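PDB 4HH8: butyrophilin subfamily 1 member A1 from Bos taurus, which may act in the secretion of milk-fat droplets and probably inhibits the proliferation of activated T cells, the present chain being the two immunoglobulin-like domains of its extracellular part. Local coordinates for residues K126-G131 / N208-Q213; V153-E158 / C204-L209. The protein carries 1 engineered substitution. All blocks are in the same frame, centred on the assembly; numbering follows the deposited sequence.

Interaction 1: K126-G131 / N208-Q213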
loop_
_atom_site.group_PDB
_atom_site.type_symbol
_atom_site.label_atom_id
_atom_site.label_comp_id
_atom_site.label_asym_id
_atom_site.label_seq_id
_atom_site.Cartn_x
_atom_site.Cartn_y
_atom_site.Cartn_z
ATOM N N LYS A 126 -4.745 1.343 -1.344
ATOM C CA LYS A 126 -3.820 1.026 -0.253
ATOM C C LYS A 126 -2.611 0.366 -0.837
ATOM O O LYS A 126 -2.733 -0.716 -1.343
ATOM C CB LYS A 126 -4.450 0.044 0.751
ATOM C CG LYS A 126 -5.524 0.642 1.668
ATOM C CD LYS A 126 -4.933 1.537 2.699
ATOM C CE LYS A 126 -5.919 1.787 3.787
ATOM N NZ LYS A 126 -5.236 2.649 4.755
ATOM N N VAL A 127 -1.437 0.978 -0.697
ATOM C CA VAL A 127 -0.231 0.443 -1.300
ATOM C C VAL A 127 0.569 -0.298 -0.251
ATOM O O VAL A 127 0.587 0.114 0.909
ATOM C CB VAL A 127 0.664 1.538 -1.959
ATOM C CG1 VAL A 127 1.895 0.885 -2.525
ATOM C CG2 VAL A 127 -0.132 2.341 -3.025
ATOM N N ALA A 128 1.221 -1.375 -0.664
ATOM C CA ALA A 128 2.009 -2.184 0.227
ATOM C C ALA A 128 3.315 -2.624 -0.445
ATOM O O ALA A 128 3.373 -2.815 -1.654
ATOM C CB ALA A 128 1.215 -3.408 0.670
ATOM N N ALA A 129 4.374 -2.738 0.338
ATOM C CA ALA A 129 5.578 -3.386 -0.150
ATOM C C ALA A 129 6.025 -4.286 0.936
ATOM O O ALA A 129 5.941 -3.946 2.117
ATOM C CB ALA A 129 6.655 -2.386 -0.460
ATOM N N LEU A 130 6.531 -5.418 0.519
ATOM C CA LEU A 130 7.087 -6.389 1.400
ATOM C C LEU A 130 8.595 -6.270 1.336
ATOM O O LEU A 130 9.148 -6.247 0.246
ATOM C CB LEU A 130 6.680 -7.708 0.829
ATOM C CG LEU A 130 6.830 -8.928 1.675
ATOM C CD1 LEU A 130 5.744 -8.937 2.753
ATOM C CD2 LEU A 130 6.525 -9.849 0.542
ATOM N N GLY A 131 9.257 -6.189 2.484
ATOM C CA GLY A 131 10.705 -5.923 2.509
ATOM C C GLY A 131 11.612 -7.126 2.502
ATOM O O GLY A 131 11.172 -8.232 2.192
ATOM N N ASN A 208 4.024 -7.139 7.372
ATOM C CA ASN A 208 3.182 -6.150 6.725
ATOM C C ASN A 208 1.710 -6.473 7.058
ATOM O O ASN A 208 1.140 -7.418 6.500
ATOM C CB ASN A 208 3.445 -6.178 5.229
ATOM C CG ASN A 208 2.791 -5.059 4.491
ATOM O OD1 ASN A 208 1.615 -4.823 4.668
ATOM N ND2 ASN A 208 3.553 -4.353 3.617
ATOM N N LEU A 209 1.107 -5.666 7.937
ATOM C CA LEU A 209 -0.273 -5.864 8.449
ATOM C C LEU A 209 -1.367 -5.707 7.384
ATOM O O LEU A 209 -2.395 -6.351 7.446
ATOM C CB LEU A 209 -0.556 -4.886 9.582
ATOM C CG LEU A 209 0.418 -5.056 10.746
ATOM C CD1 LEU A 209 0.078 -4.041 11.810
ATOM C CD2 LEU A 209 0.238 -6.441 11.272
ATOM N N LEU A 210 -1.088 -4.886 6.385
ATOM C CA LEU A 210 -1.961 -4.648 5.268
ATOM C C LEU A 210 -2.062 -5.859 4.321
ATOM O O LEU A 210 -3.167 -6.238 3.894
ATOM C CB LEU A 210 -1.416 -3.432 4.534
ATOM C CG LEU A 210 -2.263 -2.655 3.554
ATOM C CD1 LEU A 210 -3.703 -2.400 4.088
ATOM C CD2 LEU A 210 -1.524 -1.345 3.294
ATOM N N LEU A 211 -0.929 -6.471 3.996
ATOM C CA LEU A 211 -0.931 -7.740 3.255
ATOM C C LEU A 211 -1.209 -8.971 4.108
ATOM O O LEU A 211 -1.556 -10.010 3.560
ATOM C CB LEU A 211 0.408 -7.961 2.526
ATOM C CG LEU A 211 0.838 -6.966 1.446
ATOM C CD1 LEU A 211 2.218 -7.280 0.938
ATOM C CD2 LEU A 211 -0.145 -6.947 0.294
ATOM N N GLY A 212 -1.039 -8.882 5.429
ATOM C CA GLY A 212 -1.108 -10.059 6.290
ATOM C C GLY A 212 0.007 -11.040 5.920
ATOM O O GLY A 212 -0.225 -12.270 5.820
ATOM N N GLN A 213 1.212 -10.504 5.706
ATOM C CA GLN A 213 2.380 -11.313 5.339
ATOM C C GLN A 213 3.604 -10.936 6.183
ATOM O O GLN A 213 3.868 -9.754 6.420
ATOM C CB GLN A 213 2.726 -11.153 3.854
ATOM C CG GLN A 213 1.623 -11.562 2.856
ATOM C CD GLN A 213 2.031 -11.335 1.402
ATOM O OE1 GLN A 213 3.116 -10.832 1.128
ATOM N NE2 GLN A 213 1.160 -11.705 0.464
#
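With chi1 at -171° the amide carbon CG of Asn208 stands anti to its own backbone N, and this carries the carboxamide toward 126-131 with ND2 in front. There Asn208 ND2 donates to Ala129 O at 2.8 Å. The carbonyl oxygen lies almost in the plane of the Asn208 amide; the donor sits well above the carbonyl plane of Ala129, and the bond is also bent at the hydrogen, with an N-H...O angle of 132°. The other end of the same amide is turned back on its own loop: Leu211 N gives a nearly straight bond to Asn208 OD1 at 3.1 Å, and Leu210 N adds a weak one. With both ends engaged, the rotation of the amide is fixed.

Leucines flank this polar centre. Leu211, its CG anti to the carbonyl carbon, brings CG to within 3.7 Å of Ala128 CB, and its two methyls lie about as near to that same methyl. Leu210, whose CG is anti to the backbone N, sends CD2 over Val127 O at 3.5 Å and on to Lys126 CB at 4.1 Å. The Leu130 chain runs roughly perpendicular to that of Gln213, with Leu130 CD2 3.6 Å from Gln213 OE1. Leu25 of strand 24-27 also touches Leu210 and Leu211, which places the loop against the V-set domain. Asn208 OD1 accepting from the backbone three residues on defines an Asx motif, and Gly212 and Gln213 both facing Asn208 form a G1 beta bulge, together shaping the turn between strands 201-208 and 213-220 at the junction of two immunoglobulin domains.

Interaction 2: V153-E158 / C204-L209. Engineered in segment 204-209: Ala205 (natural residue Cys).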
loop_
_atom_site.group_PDB
_atom_site.type_symbol
_atom_site.label_atom_id
_atom_site.label_comp_id
_atom_site.label_asym_id
_atom_site.label_seq_id
_atom_site.Cartn_x
_atom_site.Cartn_y
_atom_site.Cartn_z
ATOM N N VAL A 153 14.667 -3.976 5.363
ATOM C CA VAL A 153 14.674 -2.847 4.459
ATOM C C VAL A 153 13.479 -2.970 3.519
ATOM O O VAL A 153 13.162 -4.079 3.094
ATOM C CB VAL A 153 16.020 -2.941 3.686
ATOM C CG1 VAL A 153 15.934 -2.445 2.254
ATOM C CG2 VAL A 153 17.148 -2.266 4.487
ATOM N N GLY A 154 12.786 -1.865 3.221
ATOM C CA GLY A 154 11.830 -1.832 2.080
ATOM C C GLY A 154 10.341 -2.149 2.335
ATOM O O GLY A 154 9.642 -2.682 1.466
ATOM N N TRP A 155 9.824 -1.797 3.500
ATOM C CA TRP A 155 8.444 -2.132 3.822
ATOM C C TRP A 155 7.570 -0.946 3.608
ATOM O O TRP A 155 7.990 0.168 3.851
ATOM C CB TRP A 155 8.313 -2.591 5.269
ATOM C CG TRP A 155 9.141 -3.765 5.535
ATOM C CD1 TRP A 155 10.500 -3.777 5.737
ATOM C CD2 TRP A 155 8.711 -5.131 5.554
ATOM N NE1 TRP A 155 10.923 -5.066 5.918
ATOM C CE2 TRP A 155 9.851 -5.918 5.817
ATOM C CE3 TRP A 155 7.459 -5.762 5.442
ATOM C CZ2 TRP A 155 9.790 -7.314 5.920
ATOM C CZ3 TRP A 155 7.399 -7.149 5.558
ATOM C CH2 TRP A 155 8.561 -7.910 5.760
ATOM N N TYR A 156 6.342 -1.189 3.182
ATOM C CA TYR A 156 5.372 -0.136 3.147
ATOM C C TYR A 156 4.008 -0.731 3.483
ATOM O O TYR A 156 3.676 -1.793 2.980
ATOM C CB TYR A 156 5.393 0.618 1.791
ATOM C CG TYR A 156 4.625 1.905 1.920
ATOM C CD1 TYR A 156 5.260 3.082 2.353
ATOM C CD2 TYR A 156 3.250 1.931 1.713
ATOM C CE1 TYR A 156 4.539 4.261 2.514
ATOM C CE2 TYR A 156 2.523 3.106 1.885
ATOM C CZ TYR A 156 3.171 4.247 2.293
ATOM O OH TYR A 156 2.437 5.386 2.456
ATOM N N PRO A 157 3.235 -0.106 4.387
ATOM C CA PRO A 157 3.575 1.060 5.201
ATOM C C PRO A 157 4.487 0.625 6.350
ATOM O O PRO A 157 5.237 -0.355 6.198
ATOM C CB PRO A 157 2.180 1.577 5.681
ATOM C CG PRO A 157 1.322 0.195 5.828
ATOM C CD PRO A 157 1.841 -0.594 4.620
ATOM N N GLU A 158 4.471 1.358 7.473
ATOM C CA GLU A 158 5.237 0.974 8.646
ATOM C C GLU A 158 4.947 -0.501 8.977
ATOM O O GLU A 158 3.798 -0.875 9.184
ATOM C CB GLU A 158 4.866 1.862 9.843
ATOM C CG GLU A 158 5.307 3.343 9.706
ATOM C CD GLU A 158 4.266 4.257 8.982
ATOM O OE1 GLU A 158 3.383 3.786 8.231
ATOM O OE2 GLU A 158 4.311 5.471 9.192
ATOM N N CYS A 204 12.705 -13.011 15.234
ATOM C CA CYS A 204 12.239 -11.675 14.971
ATOM C C CYS A 204 11.351 -11.820 13.754
ATOM O O CYS A 204 11.779 -12.403 12.777
ATOM C CB CYS A 204 13.433 -10.750 14.653
ATOM S SG CYS A 204 12.930 -9.085 14.020
ATOM N N ALA A 205 10.121 -11.315 13.805
ATOM C CA ALA A 205 9.251 -11.349 12.653
ATOM C C ALA A 205 8.938 -9.937 12.265
ATOM O O ALA A 205 8.645 -9.113 13.128
ATOM C CB ALA A 205 7.940 -12.115 12.943
ATOM N N ILE A 206 8.998 -9.654 10.968
ATOM C CA ILE A 206 8.595 -8.383 10.477
ATOM C C ILE A 206 7.324 -8.617 9.676
ATOM O O ILE A 206 7.330 -9.406 8.742
ATOM C CB ILE A 206 9.669 -7.739 9.500
ATOM C CG1 ILE A 206 11.097 -7.744 10.098
ATOM C CG2 ILE A 206 9.261 -6.375 9.117
ATOM C CD1 ILE A 206 11.279 -6.932 11.360
ATOM N N ARG A 207 6.261 -7.892 9.968
ATOM C CA ARG A 207 5.019 -8.194 9.292
ATOM C C ARG A 207 4.429 -6.987 8.624
ATOM O O ARG A 207 4.301 -5.945 9.246
ATOM C CB ARG A 207 4.024 -8.733 10.348
ATOM C CG ARG A 207 2.683 -9.179 9.773
ATOM C CD ARG A 207 1.840 -9.824 10.867
ATOM N NE ARG A 207 0.515 -10.198 10.390
ATOM C CZ ARG A 207 0.227 -11.363 9.816
ATOM N NH1 ARG A 207 1.185 -12.274 9.612
ATOM N NH2 ARG A 207 -1.016 -11.613 9.443
ATOM N N ASN A 208 4.024 -7.139 7.372
ATOM C CA ASN A 208 3.182 -6.150 6.725
ATOM C C ASN A 208 1.710 -6.473 7.058
ATOM O O ASN A 208 1.140 -7.418 6.500
ATOM C CB ASN A 208 3.445 -6.178 5.229
ATOM C CG ASN A 208 2.791 -5.059 4.491
ATOM O OD1 ASN A 208 1.615 -4.823 4.668
ATOM N ND2 ASN A 208 3.553 -4.353 3.617
ATOM N N LEU A 209 1.107 -5.666 7.937
ATOM C CA LEU A 209 -0.273 -5.864 8.449
ATOM C C LEU A 209 -1.367 -5.707 7.384
ATOM O O LEU A 209 -2.395 -6.351 7.446
ATOM C CB LEU A 209 -0.556 -4.886 9.582
ATOM C CG LEU A 209 0.418 -5.056 10.746
ATOM C CD1 LEU A 209 0.078 -4.041 11.810
ATOM C CD2 LEU A 209 0.238 -6.441 11.272
HETATM O O HOH W 1 2.060 -2.801 8.272
#
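The dense part of this contact is the meeting of Trp155 with Ile206. Ile206 CG2, anti to its backbone N, sits over one face of the indole, 3.5 Å from the centroid of the Trp155 six-membered ring and 19° off its normal, a CH-pi contact. The methyl is offset toward the rim, so that Ile206 CG2 comes to 3.4 Å from Trp155 CZ2. The benzo part of the indole also reaches the residue two positions on, with Trp155 CE3 4.0 Å from Asn208 CB, and the two side chains run antiparallel alongside each other. Trp155 NE1 is hydrogen-bonded to Ser152 OG.

Strands 146-155 and 201-208 belong to the two facing sheets of an immunoglobulin beta-sandwich; the axes of 153-155 and 204-208 approach to 9.4 Å at 34° to each other, and the disulfide Cys150-Cys204 ties the same two strands. Gly154 and Trp155 both face Phe186, a G1 beta bulge at the end of the first strand. An alanine at Trp155 removes the ring under the Ile206 methyl and the hydrogen bond to Ser152, which would probably loosen the packing between the sheets.

Toward the loop the contact thins. Asn208 ND2 does make a second hydrogen bond there, to Tyr156 O, short at 2.6 Å but weak because N-H...O is only 129°. Yet Pro157 comes no closer with CD than 4.2 Å to Asn208 OD1, and beyond it the two segments are bridged by a water, which donates to Glu158 O at 2.7 Å and accepts from Leu209 N at 3.0 Å.

Interactions 1 and 2 have centres 7 Å apart and share Asn208 and Leu209, so both end on the same piece of chain, the end of strand 201-208 and the loop after it. In chain order 126-131 comes first, leaving strand 117-128 of the V-set domain; 153-158 follows at the end of strand 146-155, and the overlapping segments 204-209 and 208-213 come last. Interaction 1 joins the interdomain segment to that loop, while interaction 2 joins the two sheets of the second domain. Tyr156 O receives both Ala129 N, in a probable backbone hydrogen bond, and Asn208 ND2, so the interdomain segment, the end of strand 146-155 and the loop after 201-208 meet at the domain junction.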